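Local atomic coordinates of FYVE, RhoGEF and PH domain-containing protein 5 (Homo sapiens, PDB entry 3MPX), a protein that activates the Rho-family GTPase CDC42 by exchanging its bound GDP for GTP and mediates VEGF-induced CDC42 activation. Residues Q42-D47 and R149-S154; G132-N137 and P142-A147. All coordinates share one frame; numbering follows the deposited sequence.

Contact 1: Q42-D47 and R149-S154; sequences QHLNLD and REFEQS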
loop_
_atom_site.group_PDB
_atom_site.type_symbol
_atom_site.label_atom_id
_atom_site.label_comp_id
_atom_site.label_asym_id
_atom_site.label_seq_id
_atom_site.Cartn_x
_atom_site.Cartn_y
_atom_site.Cartn_z
ATOM N N GLN A 42 -10.900 10.147 -10.259
ATOM C CA GLN A 42 -11.626 11.213 -10.949
ATOM C C GLN A 42 -10.652 12.344 -11.259
ATOM O O GLN A 42 -10.368 12.587 -12.431
ATOM C CB GLN A 42 -12.783 11.712 -10.054
ATOM C CG GLN A 42 -13.780 12.663 -10.712
ATOM C CD GLN A 42 -14.944 11.939 -11.346
ATOM O OE1 GLN A 42 -15.361 12.258 -12.473
ATOM N NE2 GLN A 42 -15.512 10.958 -10.634
ATOM N N HIS A 43 -10.095 12.973 -10.198
ATOM C CA HIS A 43 -9.155 14.108 -10.221
ATOM C C HIS A 43 -7.828 13.765 -10.864
ATOM O O HIS A 43 -7.152 14.653 -11.389
ATOM C CB HIS A 43 -8.958 14.675 -8.806
ATOM C CG HIS A 43 -10.233 15.265 -8.266
ATOM N ND1 HIS A 43 -10.943 14.647 -7.240
ATOM C CD2 HIS A 43 -10.947 16.332 -8.710
ATOM C CE1 HIS A 43 -12.031 15.380 -7.062
ATOM N NE2 HIS A 43 -12.081 16.402 -7.925
ATOM N N LEU A 44 -7.477 12.469 -10.871
ATOM C CA LEU A 44 -6.301 11.986 -11.552
ATOM C C LEU A 44 -6.553 12.097 -13.058
ATOM O O LEU A 44 -5.704 12.594 -13.788
ATOM C CB LEU A 44 -6.036 10.535 -11.163
ATOM C CG LEU A 44 -4.684 9.963 -11.607
ATOM C CD1 LEU A 44 -3.514 10.672 -10.930
ATOM C CD2 LEU A 44 -4.624 8.512 -11.321
ATOM N N ASN A 45 -7.743 11.679 -13.514
ATOM C CA ASN A 45 -8.109 11.704 -14.924
ATOM C C ASN A 45 -8.287 13.116 -15.469
ATOM O O ASN A 45 -7.960 13.369 -16.630
ATOM C CB ASN A 45 -9.350 10.875 -15.146
ATOM C CG ASN A 45 -8.995 9.455 -15.417
ATOM O OD1 ASN A 45 -8.717 9.085 -16.555
ATOM N ND2 ASN A 45 -8.879 8.661 -14.367
ATOM N N LEU A 46 -8.766 14.033 -14.632
ATOM C CA LEU A 46 -8.963 15.416 -15.030
ATOM C C LEU A 46 -7.642 16.170 -15.011
ATOM O O LEU A 46 -7.315 16.826 -15.995
ATOM C CB LEU A 46 -9.998 16.111 -14.116
ATOM C CG LEU A 46 -10.413 17.551 -14.487
ATOM C CD1 LEU A 46 -11.438 17.568 -15.627
ATOM C CD2 LEU A 46 -11.018 18.276 -13.292
ATOM N N ASP A 47 -6.885 16.072 -13.909
ATOM C CA ASP A 47 -5.670 16.854 -13.703
ATOM C C ASP A 47 -4.374 16.185 -14.178
ATOM O O ASP A 47 -3.371 16.883 -14.378
ATOM C CB ASP A 47 -5.561 17.264 -12.222
ATOM C CG ASP A 47 -6.847 17.837 -11.617
ATOM O OD1 ASP A 47 -7.760 18.229 -12.396
ATOM O OD2 ASP A 47 -6.949 17.879 -10.366
ATOM N N ARG A 149 3.850 19.676 -13.801
ATOM C CA ARG A 149 3.906 20.673 -12.708
ATOM C C ARG A 149 2.482 20.921 -12.211
ATOM O O ARG A 149 2.186 20.575 -11.065
ATOM C CB ARG A 149 4.502 22.017 -13.182
ATOM C CG ARG A 149 6.021 22.046 -13.328
ATOM C CD ARG A 149 6.590 23.456 -13.362
ATOM N NE ARG A 149 5.968 24.328 -14.363
ATOM C CZ ARG A 149 6.322 24.395 -15.647
ATOM N NH1 ARG A 149 7.284 23.609 -16.122
ATOM N NH2 ARG A 149 5.704 25.239 -16.468
ATOM N N GLU A 150 1.582 21.426 -13.114
ATOM C CA GLU A 150 0.153 21.705 -12.879
ATOM C C GLU A 150 -0.569 20.580 -12.107
ATOM O O GLU A 150 -1.506 20.854 -11.355
ATOM C CB GLU A 150 -0.579 21.963 -14.208
ATOM N N PHE A 151 -0.138 19.325 -12.301
ATOM C CA PHE A 151 -0.699 18.189 -11.598
ATOM C C PHE A 151 -0.036 18.058 -10.241
ATOM O O PHE A 151 -0.763 18.049 -9.248
ATOM C CB PHE A 151 -0.571 16.893 -12.413
ATOM C CG PHE A 151 -0.803 15.629 -11.614
ATOM C CD1 PHE A 151 -2.060 15.334 -11.090
ATOM C CD2 PHE A 151 0.233 14.729 -11.393
ATOM C CE1 PHE A 151 -2.271 14.165 -10.361
ATOM C CE2 PHE A 151 0.019 13.557 -10.668
ATOM C CZ PHE A 151 -1.228 13.288 -10.153
ATOM N N GLU A 152 1.333 17.976 -10.188
ATOM C CA GLU A 152 2.163 17.858 -8.958
ATOM C C GLU A 152 1.821 18.950 -7.899
ATOM O O GLU A 152 2.206 18.851 -6.730
ATOM C CB GLU A 152 3.659 17.881 -9.303
ATOM C CG GLU A 152 4.140 16.602 -9.972
ATOM C CD GLU A 152 5.609 16.536 -10.357
ATOM O OE1 GLU A 152 6.162 17.558 -10.823
ATOM O OE2 GLU A 152 6.186 15.429 -10.269
ATOM N N GLN A 153 1.064 19.967 -8.342
ATOM C CA GLN A 153 0.517 21.082 -7.589
ATOM C C GLN A 153 -0.585 20.559 -6.637
ATOM O O GLN A 153 -0.631 20.986 -5.479
ATOM C CB GLN A 153 -0.094 22.075 -8.598
ATOM C CG GLN A 153 -0.515 23.413 -8.029
ATOM C CD GLN A 153 -1.424 24.116 -8.999
ATOM O OE1 GLN A 153 -2.621 23.800 -9.107
ATOM N NE2 GLN A 153 -0.877 25.075 -9.738
ATOM N N SER A 154 -1.454 19.628 -7.150
ATOM C CA SER A 154 -2.633 18.963 -6.554
ATOM C C SER A 154 -3.853 19.868 -6.646
ATOM O O SER A 154 -4.130 20.398 -7.724
ATOM C CB SER A 154 -2.394 18.459 -5.126
ATOM O OG SER A 154 -2.403 19.466 -4.127
#
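With CG anti to the backbone N in both residues (chi1 -169° in Leu44, 165° in Phe151), the side chains of Leu44 and Phe151 reach one another from neighbouring helices. Leu44 leaves its backbone at an angle to residues 149-154, and the far end of its side chain closes the distance: its CD1 methyl lies 3.6 Å from CZ of Phe151 and 3.8 Å from CE1 of the same ring. The methyl comes to the ring obliquely, at its outer end. The root of Phe151 meets backbone instead. Its CB is 3.4 Å from the carbonyl O of Asp47, whose CB stands 4.2 Å from Phe151 CD1, a looser side-chain touch by a partly exposed residue. Helix 21-59 makes a wider, pi-type turn at residues 45-47. The CA atoms of Asp47 and Phe151 come within 5.6 Å of each other. This is packing inside the helical bundle of the Dbl homology (DH) domain, the catalytic RhoGEF module, where the long helix 21-59 packs against the short helix 142-152. No hydrogen bond joins the two segments. Phe151 also meets the ring of Phe48, with the planes at about 50°, and Arg165 makes a cation-pi contact with it; Leu44 continues onto Leu166 and Val169 of helix 162-184. On the backbone side of Phe151, its carbonyl O accepts a hydrogen bond from Ser154 N at 2.7 Å.

Contact 2: G132-N137 and P142-A147; sequences GLLSEN and PRLAAA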
loop_
_atom_site.group_PDB
_atom_site.type_symbol
_atom_site.label_atom_id
_atom_site.label_comp_id
_atom_site.label_asym_id
_atom_site.label_seq_id
_atom_site.Cartn_x
_atom_site.Cartn_y
_atom_site.Cartn_z
ATOM N N GLY A 132 8.722 6.618 -16.004
ATOM C CA GLY A 132 10.130 6.988 -16.114
ATOM C C GLY A 132 10.303 7.903 -17.310
ATOM O O GLY A 132 10.976 8.940 -17.234
ATOM N N LEU A 133 9.619 7.525 -18.405
ATOM C CA LEU A 133 9.512 8.214 -19.680
ATOM C C LEU A 133 8.910 9.611 -19.469
ATOM O O LEU A 133 9.247 10.528 -20.200
ATOM C CB LEU A 133 8.562 7.382 -20.558
ATOM C CG LEU A 133 8.893 7.102 -22.027
ATOM C CD1 LEU A 133 10.275 6.460 -22.204
ATOM C CD2 LEU A 133 7.873 6.159 -22.596
ATOM N N LEU A 134 8.030 9.764 -18.467
ATOM C CA LEU A 134 7.363 11.016 -18.129
ATOM C C LEU A 134 8.339 12.013 -17.509
ATOM O O LEU A 134 8.518 13.080 -18.076
ATOM C CB LEU A 134 6.168 10.737 -17.196
ATOM C CG LEU A 134 5.213 11.883 -16.861
ATOM C CD1 LEU A 134 4.639 12.516 -18.100
ATOM C CD2 LEU A 134 4.112 11.384 -16.006
ATOM N N SER A 135 8.992 11.671 -16.381
ATOM C CA SER A 135 9.952 12.593 -15.755
ATOM C C SER A 135 11.134 12.881 -16.679
ATOM O O SER A 135 11.581 14.028 -16.733
ATOM C CB SER A 135 10.425 12.089 -14.392
ATOM O OG SER A 135 10.806 10.726 -14.424
ATOM N N GLU A 136 11.591 11.866 -17.448
ATOM C CA GLU A 136 12.681 12.024 -18.409
ATOM C C GLU A 136 12.284 13.022 -19.472
ATOM O O GLU A 136 13.024 13.981 -19.692
ATOM C CB GLU A 136 13.068 10.688 -19.066
ATOM N N ASN A 137 11.095 12.840 -20.084
ATOM C CA ASN A 137 10.597 13.698 -21.153
ATOM C C ASN A 137 10.183 15.095 -20.669
ATOM O O ASN A 137 9.984 15.984 -21.496
ATOM C CB ASN A 137 9.460 13.019 -21.924
ATOM C CG ASN A 137 9.907 12.204 -23.125
ATOM O OD1 ASN A 137 10.618 11.190 -23.008
ATOM N ND2 ASN A 137 9.439 12.602 -24.308
ATOM N N PRO A 142 9.108 21.664 -22.372
ATOM C CA PRO A 142 8.363 22.674 -21.601
ATOM C C PRO A 142 6.859 22.385 -21.479
ATOM O O PRO A 142 6.341 22.461 -20.380
ATOM C CB PRO A 142 8.651 23.972 -22.365
ATOM C CG PRO A 142 10.000 23.760 -22.955
ATOM C CD PRO A 142 10.016 22.308 -23.349
ATOM N N ARG A 143 6.187 21.993 -22.572
ATOM C CA ARG A 143 4.758 21.642 -22.612
ATOM C C ARG A 143 4.419 20.449 -21.675
ATOM O O ARG A 143 3.433 20.520 -20.933
ATOM C CB ARG A 143 4.335 21.337 -24.066
ATOM C CG ARG A 143 2.840 21.170 -24.303
ATOM C CD ARG A 143 2.068 22.475 -24.199
ATOM N NE ARG A 143 0.669 22.261 -23.833
ATOM C CZ ARG A 143 0.255 21.940 -22.609
ATOM N NH1 ARG A 143 1.131 21.750 -21.633
ATOM N NH2 ARG A 143 -1.035 21.759 -22.365
ATOM N N LEU A 144 5.209 19.353 -21.730
ATOM C CA LEU A 144 4.963 18.217 -20.854
ATOM C C LEU A 144 5.310 18.606 -19.403
ATOM O O LEU A 144 4.553 18.256 -18.482
ATOM C CB LEU A 144 5.731 16.962 -21.301
ATOM C CG LEU A 144 5.308 15.639 -20.625
ATOM C CD1 LEU A 144 4.013 15.128 -21.178
ATOM C CD2 LEU A 144 6.374 14.576 -20.786
ATOM N N ALA A 145 6.405 19.393 -19.208
ATOM C CA ALA A 145 6.784 19.864 -17.885
ATOM C C ALA A 145 5.661 20.709 -17.286
ATOM O O ALA A 145 5.266 20.451 -16.161
ATOM C CB ALA A 145 8.079 20.641 -17.942
ATOM N N ALA A 146 5.066 21.611 -18.081
ATOM C CA ALA A 146 3.948 22.477 -17.702
ATOM C C ALA A 146 2.746 21.648 -17.281
ATOM O O ALA A 146 2.048 22.056 -16.357
ATOM C CB ALA A 146 3.565 23.391 -18.862
ATOM N N ALA A 147 2.501 20.491 -17.948
ATOM C CA ALA A 147 1.366 19.623 -17.631
ATOM C C ALA A 147 1.596 18.894 -16.316
ATOM O O ALA A 147 0.713 18.912 -15.457
ATOM C CB ALA A 147 1.111 18.629 -18.755
#
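Leu144, in the first turn of helix 142-152, leaves its backbone toward the last turns of helix 117-138. Its CB leads inward along a bond directed toward residues 132-137, and from there CG comes to 4.1 Å from CD1 of Leu134. The two methyls then part. CD1 of Leu144 remains beside Leu134 CD1, also at 4.1 Å, whereas CD2 has three neighbours: CB of Asn137 at 3.6 Å, the carbonyl O of Leu134 at 3.8 Å, and Leu134 CD1 at the same 3.8 Å. Leu134 reaches this spot with its end, since CG stands anti to the backbone N (chi1 -172°). Asn137 takes part through its CB alone, so its amide group plays no part in this packing. Replacing Leu144 by an alanine would probably leave Leu134 CD1 and Asn137 CB without their packing partner and open a gap between the two helices. Leu144 also touches Val52 and Met59 of helix 21-59, and Leu134 lies against Phe48 of that helix and Leu72 of helix 66-98. At the start of the helix, Ser141 OG accepts a hydrogen bond from Leu144 N. Four residues separate the segments, and their leucine-centred packing joins two consecutive helices linked by a short connection, at one end of the helical bundle of the DH domain.

Contacts 1 and 2 draw on the same short helix, 142-152: its first turns pack on helix 117-138 in contact 2, where Leu144 also touches helix 21-59, and its later part meets helix 21-59 in contact 1. Their centres lie 14 Å apart, both buried and both within the DH domain. Contact 2 is local, nested in the longer chain loop that contact 1 closes with 101 residues between its segments. Neither has a hydrogen bond between its segments. Both add a backbone carbonyl to apolar side chains; contact 2 rests on leucine against leucine with Asn137 CB beside it, contact 1 on a leucine methyl at an aromatic ring. Phe48 touches both Phe151 and Leu134.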